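Local coordinates for protein Rab GDP dissociation inhibitor alpha (Naegleria fowleri, PDB 6C87) that probably binds prenylated Rab GTPases in their GDP-bound form, slows GDP release and carries them between membranes and cytosol, at residues V114-Y120 and K326-F332; V364-V368 and D416-H420. All coordinates share one frame; numbering follows the deposited sequence.

Contact 1. Residues V114-Y120 and K326-F332; sequences VEGSFVY and KSSQIIF
Phe-118 and its neighbours pair in parallel with the strand around Ile-330, the two strand directions 12° apart. Backbone bonds alternate along the pair. Gln-329 N donates to Gly-116 O (2.9 Å), and Gln-329 O receives Phe-118 N (2.7 Å). Ile-331 repeats the pattern, giving its N to Phe-118 O and taking Tyr-120 N on its own O.

Polar side chains hold the end that leads into the strands. Lys-326 N gives a nearly straight bond to Glu-115 OE1 (3.1 Å), coming from above the carboxylate plane. Lys-326 NZ bends back to the same oxygen at 3.4 Å, a weak salt bridge. Ser-327 OG takes Glu-115 N at 3.0 Å. A chi1 of 57° turns the Ser-327 hydroxyl back over its own backbone, which brings it to this N-H. A water also links Ser-327 OG to Glu-115 OE2.

On the sheet face of Phe-118 and Ile-330, the Phe-118 ring turns its edge to Ser-328 OG. Phe-118 CB also meets Ile-330 CG2 at 4.2 Å. At the far end Phe-332 CD2 lies 3.4 Å from Tyr-120 CB. These two rings meet obliquely, planes at 32°, and both touch helix 378-384. On the other face Ser-117 OG bonds to Tyr-222 OH. The arrangement is a parallel strand pair between sequence-distant strands within a mostly antiparallel mixed sheet.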
loop_
_atom_site.group_PDB
_atom_site.type_symbol
_atom_site.label_atom_id
_atom_site.label_comp_id
_atom_site.label_asym_id
_atom_site.label_seq_id
_atom_site.Cartn_x
_atom_site.Cartn_y
_atom_site.Cartn_z
ATOM N N VAL A 114 28.298 -17.247 2.947
ATOM C CA VAL A 114 29.086 -17.348 4.164
ATOM C C VAL A 114 28.916 -18.753 4.724
ATOM O O VAL A 114 27.799 -19.291 4.763
ATOM C CB VAL A 114 28.644 -16.262 5.163
ATOM C CG1 VAL A 114 29.394 -16.388 6.473
ATOM C CG2 VAL A 114 28.835 -14.879 4.536
ATOM N N GLU A 115 30.018 -19.354 5.177
ATOM C CA GLU A 115 29.982 -20.778 5.500
ATOM C C GLU A 115 29.456 -21.077 6.900
ATOM O O GLU A 115 28.938 -22.171 7.128
ATOM C CB GLU A 115 31.363 -21.398 5.297
ATOM C CG GLU A 115 31.754 -21.440 3.830
ATOM C CD GLU A 115 33.173 -21.925 3.595
ATOM O OE1 GLU A 115 33.709 -22.681 4.437
ATOM O OE2 GLU A 115 33.753 -21.553 2.557
ATOM N N GLY A 116 29.570 -20.161 7.849
ATOM C CA GLY A 116 29.258 -20.468 9.229
ATOM C C GLY A 116 28.339 -19.451 9.869
ATOM O O GLY A 116 28.324 -18.275 9.508
ATOM N N SER A 117 27.528 -19.937 10.808
ATOM C CA SER A 117 26.726 -19.061 11.660
ATOM C C SER A 117 26.805 -19.594 13.081
ATOM O O SER A 117 26.228 -20.650 13.368
ATOM C CB SER A 117 25.280 -18.985 11.195
ATOM O OG SER A 117 24.560 -18.088 12.019
ATOM N N PHE A 118 27.485 -18.848 13.966
ATOM C CA PHE A 118 27.817 -19.312 15.306
ATOM C C PHE A 118 27.437 -18.284 16.361
ATOM O O PHE A 118 27.394 -17.081 16.097
ATOM C CB PHE A 118 29.307 -19.619 15.437
ATOM C CG PHE A 118 29.745 -20.741 14.583
ATOM C CD1 PHE A 118 30.111 -20.516 13.270
ATOM C CD2 PHE A 118 29.751 -22.036 15.074
ATOM C CE1 PHE A 118 30.498 -21.568 12.460
ATOM C CE2 PHE A 118 30.129 -23.091 14.270
ATOM C CZ PHE A 118 30.503 -22.856 12.959
ATOM N N VAL A 119 27.192 -18.782 17.574
ATOM C CA VAL A 119 26.798 -17.963 18.714
ATOM C C VAL A 119 27.552 -18.448 19.949
ATOM O O VAL A 119 27.857 -19.637 20.093
ATOM C CB VAL A 119 25.258 -17.996 18.920
ATOM C CG1 VAL A 119 24.781 -19.397 19.212
ATOM C CG2 VAL A 119 24.823 -17.029 20.002
ATOM N N TYR A 120 27.855 -17.515 20.838
ATOM C CA TYR A 120 28.682 -17.776 22.006
ATOM C C TYR A 120 27.853 -18.183 23.216
ATOM O O TYR A 120 26.725 -17.718 23.405
ATOM C CB TYR A 120 29.500 -16.524 22.332
ATOM C CG TYR A 120 30.383 -16.603 23.558
ATOM C CD1 TYR A 120 29.963 -16.070 24.775
ATOM C CD2 TYR A 120 31.655 -17.170 23.489
ATOM C CE1 TYR A 120 30.769 -16.117 25.894
ATOM C CE2 TYR A 120 32.470 -17.226 24.602
ATOM C CZ TYR A 120 32.023 -16.698 25.802
ATOM O OH TYR A 120 32.833 -16.742 26.911
ATOM N N LYS A 326 35.750 -21.246 6.295
ATOM C CA LYS A 326 36.568 -20.215 5.675
ATOM C C LYS A 326 35.885 -18.849 5.655
ATOM O O LYS A 326 36.493 -17.869 5.211
ATOM C CB LYS A 326 36.954 -20.654 4.260
ATOM C CG LYS A 326 37.776 -21.933 4.260
ATOM C CD LYS A 326 38.057 -22.424 2.852
ATOM C CE LYS A 326 37.813 -23.908 2.759
ATOM N NZ LYS A 326 36.392 -24.252 3.070
ATOM N N SER A 327 34.633 -18.771 6.093
ATOM C CA SER A 327 33.935 -17.515 6.331
ATOM C C SER A 327 32.841 -17.806 7.345
ATOM O O SER A 327 32.276 -18.904 7.352
ATOM C CB SER A 327 33.335 -16.921 5.047
ATOM O OG SER A 327 32.439 -17.818 4.394
ATOM N N SER A 328 32.552 -16.834 8.211
ATOM C CA SER A 328 31.645 -17.151 9.305
ATOM C C SER A 328 31.093 -15.889 9.951
ATOM O O SER A 328 31.784 -14.876 10.071
ATOM C CB SER A 328 32.341 -18.013 10.362
ATOM O OG SER A 328 31.394 -18.554 11.259
ATOM N N GLN A 329 29.838 -15.988 10.382
ATOM C CA GLN A 329 29.210 -15.041 11.294
ATOM C C GLN A 329 29.276 -15.616 12.707
ATOM O O GLN A 329 28.932 -16.785 12.918
ATOM C CB GLN A 329 27.755 -14.795 10.890
ATOM C CG GLN A 329 26.983 -13.860 11.809
ATOM C CD GLN A 329 27.293 -12.396 11.552
ATOM O OE1 GLN A 329 28.389 -11.920 11.845
ATOM N NE2 GLN A 329 26.310 -11.668 11.025
ATOM N N ILE A 330 29.710 -14.798 13.672
ATOM C CA ILE A 330 29.822 -15.207 15.074
ATOM C C ILE A 330 29.213 -14.126 15.955
ATOM O O ILE A 330 29.707 -12.993 15.973
ATOM C CB ILE A 330 31.283 -15.453 15.484
ATOM C CG1 ILE A 330 32.033 -16.229 14.394
ATOM C CG2 ILE A 330 31.328 -16.210 16.811
ATOM C CD1 ILE A 330 33.487 -16.423 14.683
ATOM N N ILE A 331 28.169 -14.482 16.709
ATOM C CA ILE A 331 27.454 -13.555 17.590
ATOM C C ILE A 331 27.825 -13.819 19.045
ATOM O O ILE A 331 27.874 -14.974 19.485
ATOM C CB ILE A 331 25.933 -13.661 17.384
ATOM C CG1 ILE A 331 25.594 -13.499 15.903
ATOM C CG2 ILE A 331 25.200 -12.623 18.221
ATOM C CD1 ILE A 331 26.092 -12.195 15.332
ATOM N N PHE A 332 28.094 -12.746 19.793
ATOM C CA PHE A 332 28.378 -12.804 21.227
ATOM C C PHE A 332 27.298 -12.025 21.969
ATOM O O PHE A 332 27.428 -10.807 22.164
ATOM C CB PHE A 332 29.769 -12.245 21.526
ATOM C CG PHE A 332 30.882 -13.066 20.947
ATOM C CD1 PHE A 332 31.202 -12.968 19.603
ATOM C CD2 PHE A 332 31.609 -13.940 21.741
ATOM C CE1 PHE A 332 32.224 -13.731 19.053
ATOM C CE2 PHE A 332 32.634 -14.702 21.195
ATOM C CZ PHE A 332 32.941 -14.596 19.846
HETATM O O HOH W 1 33.538 -18.883 2.395
#

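Contact 2. Residues V364-V368 and D416-H420; sequences VSTTV and DATTH
A connecting loop lies against the strand of a mixed sheet here, with Ala-417 of the loop meeting Ser-365, Thr-366 and Thr-367. Segment 416-420 has no regular structure and does not add a strand. It meets segment 364-368 through a hydroxyl bond, methyl contacts and a bridging water.

Ser-365 OG donates to Ala-417 O. The modelled 2.5 Å is very short, and its exact length is doubtful. Thr-419 CG2 packs beside the same hydroxyl, 4.0 Å from Ser-365 OG. The Ala-417 methyl points at the strand backbone, with CB 3.6 Å from Thr-366 CA and 3.8 Å from Thr-367 N. A water bridges the backbone of Ala-417 and the hydroxyl of Thr-367. It accepts from Ala-417 N (2.8 Å) and lies 2.6 Å from Thr-367 OG1.

The loop is also braced from within. Thr-418 OG1 donates to Asp-416 OD1 (2.7 Å) on its syn side, 27° out of the carboxylate plane. Thr-418 N adds a weak bond to the same oxygen. Lys-87 forms a salt bridge with OD1, and Ser-423 of helix 422-436 bonds OD2. The Thr-366 side chain points away from the loop, and its OG1 bonds Asp-342 O. The arrangement is loop-on-sheet packing, in which the loop leading into helix 422-436 rests on an inner strand.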
loop_
_atom_site.group_PDB
_atom_site.type_symbol
_atom_site.label_atom_id
_atom_site.label_comp_id
_atom_site.label_asym_id
_atom_site.label_seq_id
_atom_site.Cartn_x
_atom_site.Cartn_y
_atom_site.Cartn_z
ATOM N N VAL A 364 36.438 -7.978 14.942
ATOM C CA VAL A 364 35.659 -7.994 16.171
ATOM C C VAL A 364 35.143 -6.584 16.417
ATOM O O VAL A 364 35.908 -5.615 16.344
ATOM C CB VAL A 364 36.503 -8.487 17.358
ATOM C CG1 VAL A 364 35.628 -8.642 18.600
ATOM C CG2 VAL A 364 37.207 -9.789 16.996
ATOM N N SER A 365 33.845 -6.461 16.688
ATOM C CA SER A 365 33.248 -5.147 16.827
ATOM C C SER A 365 32.256 -5.129 17.981
ATOM O O SER A 365 31.511 -6.090 18.196
ATOM C CB SER A 365 32.551 -4.721 15.526
ATOM O OG SER A 365 31.438 -5.553 15.252
ATOM N N THR A 366 32.236 -4.014 18.702
ATOM C CA THR A 366 31.241 -3.810 19.737
ATOM C C THR A 366 31.167 -2.324 20.036
ATOM O O THR A 366 32.081 -1.560 19.720
ATOM C CB THR A 366 31.559 -4.611 21.009
ATOM O OG1 THR A 366 30.420 -4.601 21.877
ATOM C CG2 THR A 366 32.759 -4.029 21.740
ATOM N N THR A 367 30.043 -1.924 20.615
ATOM C CA THR A 367 29.921 -0.578 21.141
ATOM C C THR A 367 30.813 -0.448 22.365
ATOM O O THR A 367 30.870 -1.348 23.204
ATOM C CB THR A 367 28.466 -0.276 21.496
ATOM O OG1 THR A 367 27.673 -0.253 20.300
ATOM C CG2 THR A 367 28.333 1.051 22.235
ATOM N N VAL A 368 31.535 0.669 22.450
ATOM C CA VAL A 368 32.473 0.888 23.544
ATOM C C VAL A 368 31.698 1.228 24.807
ATOM O O VAL A 368 30.841 2.122 24.805
ATOM C CB VAL A 368 33.466 2.005 23.181
ATOM C CG1 VAL A 368 34.412 2.269 24.328
ATOM C CG2 VAL A 368 34.236 1.643 21.914
ATOM N N ASP A 416 26.768 1.124 12.920
ATOM C CA ASP A 416 26.855 0.522 14.239
ATOM C C ASP A 416 27.741 -0.718 14.181
ATOM O O ASP A 416 28.256 -1.103 13.122
ATOM C CB ASP A 416 25.452 0.231 14.783
ATOM C CG ASP A 416 24.676 -0.809 13.962
ATOM O OD1 ASP A 416 25.277 -1.630 13.237
ATOM O OD2 ASP A 416 23.427 -0.780 14.024
ATOM N N ALA A 417 27.914 -1.354 15.343
ATOM C CA ALA A 417 28.871 -2.444 15.488
ATOM C C ALA A 417 28.414 -3.747 14.838
ATOM O O ALA A 417 29.252 -4.622 14.598
ATOM C CB ALA A 417 29.154 -2.692 16.969
ATOM N N THR A 418 27.124 -3.899 14.548
ATOM C CA THR A 418 26.631 -5.157 14.005
ATOM C C THR A 418 27.352 -5.515 12.711
ATOM O O THR A 418 27.746 -4.647 11.923
ATOM C CB THR A 418 25.121 -5.088 13.747
ATOM O OG1 THR A 418 24.849 -4.203 12.649
ATOM C CG2 THR A 418 24.394 -4.583 14.991
ATOM N N THR A 419 27.514 -6.821 12.496
ATOM C CA THR A 419 28.112 -7.364 11.285
ATOM C C THR A 419 27.052 -7.869 10.305
ATOM O O THR A 419 27.297 -8.813 9.549
ATOM C CB THR A 419 29.099 -8.480 11.631
ATOM O OG1 THR A 419 28.500 -9.374 12.578
ATOM C CG2 THR A 419 30.351 -7.899 12.242
ATOM N N HIS A 420 25.866 -7.266 10.324
ATOM C CA HIS A 420 24.867 -7.462 9.285
ATOM C C HIS A 420 24.254 -6.101 8.972
ATOM O O HIS A 420 24.442 -5.132 9.713
ATOM C CB HIS A 420 23.818 -8.511 9.684
ATOM C CG HIS A 420 23.335 -8.393 11.094
ATOM N ND1 HIS A 420 22.372 -7.483 11.478
ATOM C CD2 HIS A 420 23.672 -9.077 12.214
ATOM C CE1 HIS A 420 22.136 -7.615 12.771
ATOM N NE2 HIS A 420 22.913 -8.574 13.242
HETATM O O HOH W 2 27.092 -0.059 17.723
#

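In the fold
Strand 111-121 comes early in the chain. Segments 114-120 and 326-332 are separated by 205 residues, about a third of them helical, and contact 1 closes that long loop. The chain then runs through strands 343-349 and 360-367 of the same mixed sheet. Contact 2 closes a shorter loop of 47 residues when 416-420 reaches strand 360-367. The two loops follow one another in series, neither nesting nor crossing. They are joined directly: Gln-329 OE1 and Thr-419 OG1 lie 2.7 Å apart, a probable hydrogen bond. Contact 1 joins distant strands of the mixed sheet. Contact 2, with the Gln-329 to Thr-419 link, fastens the connection from strand 409-411 to helix 422-436 onto it.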